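Long-range contact in uricase (PDB 2YZC), which catalyses the oxidation of uric acid by molecular oxygen to 5-hydroxyisourate, a precursor of (S)-allantoin: residues Arg189-Thr194 / Ile240-Met245. Sequence-based numbering, arbitrary orientation.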
loop_
_atom_site.group_PDB
_atom_site.type_symbol
_atom_site.label_atom_id
_atom_site.label_comp_id
_atom_site.label_asym_id
_atom_site.label_seq_id
_atom_site.Cartn_x
_atom_site.Cartn_y
_atom_site.Cartn_z
ATOM N N ARG A 189 -17.134 4.662 -14.176
ATOM C CA ARG A 189 -17.569 6.004 -13.837
ATOM C C ARG A 189 -18.553 6.462 -14.904
ATOM O O ARG A 189 -18.303 6.306 -16.102
ATOM C CB ARG A 189 -16.359 6.935 -13.749
ATOM C CG ARG A 189 -15.630 6.792 -12.421
ATOM C CD ARG A 189 -14.240 7.381 -12.448
ATOM N NE ARG A 189 -13.616 7.346 -11.126
ATOM C CZ ARG A 189 -13.487 6.255 -10.374
ATOM N NH1 ARG A 189 -13.940 5.081 -10.801
ATOM N NH2 ARG A 189 -12.895 6.336 -9.189
ATOM N N TRP A 190 -19.685 6.992 -14.458
ATOM C CA TRP A 190 -20.714 7.451 -15.380
ATOM C C TRP A 190 -21.127 8.894 -15.093
ATOM O O TRP A 190 -21.222 9.324 -13.935
ATOM C CB TRP A 190 -21.917 6.491 -15.328
ATOM C CG TRP A 190 -22.493 6.264 -13.955
ATOM C CD1 TRP A 190 -23.546 6.924 -13.391
ATOM C CD2 TRP A 190 -22.063 5.296 -12.984
ATOM N NE1 TRP A 190 -23.804 6.428 -12.136
ATOM C CE2 TRP A 190 -22.909 5.428 -11.860
ATOM C CE3 TRP A 190 -21.049 4.331 -12.956
ATOM C CZ2 TRP A 190 -22.774 4.629 -10.716
ATOM C CZ3 TRP A 190 -20.913 3.533 -11.814
ATOM C CH2 TRP A 190 -21.773 3.691 -10.713
ATOM N N ARG A 191 -21.345 9.647 -16.165
ATOM C CA ARG A 191 -21.716 11.050 -16.058
ATOM C C ARG A 191 -23.213 11.264 -16.249
ATOM O O ARG A 191 -23.791 10.815 -17.237
ATOM C CB ARG A 191 -20.952 11.872 -17.097
ATOM C CG ARG A 191 -21.287 13.365 -17.080
ATOM C CD ARG A 191 -20.375 14.144 -18.021
ATOM N NE ARG A 191 -20.638 13.864 -19.431
ATOM C CZ ARG A 191 -21.685 14.340 -20.104
ATOM N NH1 ARG A 191 -22.571 15.118 -19.497
ATOM N NH2 ARG A 191 -21.843 14.046 -21.387
ATOM N N TYR A 192 -23.832 11.953 -15.295
ATOM C CA TYR A 192 -25.254 12.240 -15.367
ATOM C C TYR A 192 -25.461 13.485 -16.220
ATOM O O TYR A 192 -24.633 14.392 -16.210
ATOM C CB TYR A 192 -25.813 12.481 -13.964
ATOM C CG TYR A 192 -25.778 11.258 -13.072
ATOM C CD1 TYR A 192 -26.456 10.094 -13.430
ATOM C CD2 TYR A 192 -25.085 11.269 -11.862
ATOM C CE1 TYR A 192 -26.452 8.970 -12.605
ATOM C CE2 TYR A 192 -25.074 10.150 -11.026
ATOM C CZ TYR A 192 -25.761 9.006 -11.406
ATOM O OH TYR A 192 -25.768 7.902 -10.588
ATOM N N ASN A 193 -26.561 13.528 -16.966
ATOM C CA ASN A 193 -26.842 14.695 -17.795
ATOM C C ASN A 193 -27.778 15.657 -17.066
ATOM O O ASN A 193 -28.247 16.643 -17.639
ATOM C CB ASN A 193 -27.441 14.268 -19.144
ATOM C CG ASN A 193 -28.573 13.272 -19.002
ATOM O OD1 ASN A 193 -28.671 12.320 -19.780
ATOM N ND2 ASN A 193 -29.440 13.488 -18.025
ATOM N N THR A 194 -28.030 15.362 -15.792
ATOM C CA THR A 194 -28.896 16.181 -14.949
ATOM C C THR A 194 -28.601 15.888 -13.482
ATOM O O THR A 194 -28.162 14.790 -13.150
ATOM C CB THR A 194 -30.382 15.873 -15.199
ATOM O OG1 THR A 194 -31.183 16.621 -14.277
ATOM C CG2 THR A 194 -30.662 14.384 -15.004
ATOM N N ILE A 240 -28.113 9.075 -17.733
ATOM C CA ILE A 240 -26.686 8.861 -17.945
ATOM C C ILE A 240 -26.305 9.090 -19.406
ATOM O O ILE A 240 -26.892 8.501 -20.310
ATOM C CB ILE A 240 -26.265 7.428 -17.521
ATOM C CG1 ILE A 240 -26.515 7.239 -16.018
ATOM C CG2 ILE A 240 -24.796 7.199 -17.864
ATOM C CD1 ILE A 240 -26.158 5.840 -15.484
ATOM N N ASP A 241 -25.322 9.955 -19.639
ATOM C CA ASP A 241 -24.877 10.236 -21.004
ATOM C C ASP A 241 -23.723 9.361 -21.459
ATOM O O ASP A 241 -23.548 9.121 -22.657
ATOM C CB ASP A 241 -24.468 11.700 -21.142
ATOM C CG ASP A 241 -25.567 12.554 -21.737
ATOM O OD1 ASP A 241 -26.669 12.018 -21.979
ATOM O OD2 ASP A 241 -25.322 13.758 -21.959
ATOM N N GLU A 242 -22.926 8.888 -20.510
ATOM C CA GLU A 242 -21.792 8.056 -20.857
ATOM C C GLU A 242 -21.220 7.356 -19.639
ATOM O O GLU A 242 -21.376 7.809 -18.509
ATOM C CB GLU A 242 -20.694 8.903 -21.501
ATOM C CG GLU A 242 -20.312 10.124 -20.671
ATOM C CD GLU A 242 -19.164 10.903 -21.273
ATOM O OE1 GLU A 242 -18.970 12.076 -20.880
ATOM O OE2 GLU A 242 -18.450 10.340 -22.131
ATOM N N ILE A 243 -20.562 6.238 -19.888
ATOM C CA ILE A 243 -19.936 5.489 -18.817
ATOM C C ILE A 243 -18.569 5.078 -19.325
ATOM O O ILE A 243 -18.417 4.666 -20.478
ATOM C CB ILE A 243 -20.771 4.248 -18.429
ATOM C CG1 ILE A 243 -20.056 3.471 -17.316
ATOM C CG2 ILE A 243 -21.000 3.363 -19.646
ATOM C CD1 ILE A 243 -20.871 2.344 -16.735
ATOM N N LYS A 244 -17.567 5.234 -18.472
ATOM C CA LYS A 244 -16.207 4.874 -18.824
ATOM C C LYS A 244 -15.775 3.761 -17.899
ATOM O O LYS A 244 -16.073 3.794 -16.706
ATOM C CB LYS A 244 -15.265 6.062 -18.648
ATOM C CG LYS A 244 -15.522 7.208 -19.605
ATOM C CD LYS A 244 -14.443 8.267 -19.485
ATOM C CE LYS A 244 -14.523 9.256 -20.637
ATOM N NZ LYS A 244 -13.365 10.188 -20.615
ATOM N N MET A 245 -15.077 2.779 -18.450
ATOM C CA MET A 245 -14.600 1.673 -17.641
ATOM C C MET A 245 -13.130 1.403 -17.900
ATOM O O MET A 245 -12.624 1.608 -19.008
ATOM C CB MET A 245 -15.416 0.416 -17.931
ATOM C CG MET A 245 -16.850 0.505 -17.457
ATOM S SD MET A 245 -17.856 -0.840 -18.096
ATOM C CE MET A 245 -18.488 -0.079 -19.561
HETATM O O HOH W 1 -23.918 15.392 -23.434
#
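The indole of W190 overlaps the tip of I240, with W190 CD1 3.5 Å from I240 CD1. The other branch end of I240, CG2, lies near W190 CB, while its CG1 packs obliquely on Y192 CE1 at 3.8 Å. Indole and phenol are tied on their own strand: W190 NE1 donates to Y192 OH (2.9 Å) almost in the indole plane. Helices 199-216 and 222-236 pack on this apolar face.

On the opposite face, R191 leaves the backbone with CG anti to N (chi1 179°), then bends at chi3 (70°), which brings its guanidinium over to E242 and D241. R191 NE makes a nearly straight, charged hydrogen bond to the anti lone pair of E242 OE1 (2.8 Å), an oxygen also bonded by W295. D241 puts CB over one guanidinium face; its OD2 is a longer 3.5 Å from R191 NH2, and a water bridges the two. A leucine here, without the cation, would probably leave both carboxylates' charge poorly offset.

D241 and E242 face R191 in a beta bulge: D241 N bonds R191 O, and R191 N bonds E242 O. The two antiparallel strands, joined through that helix pair, are characteristic of the tunnelling (T-) fold of uricases.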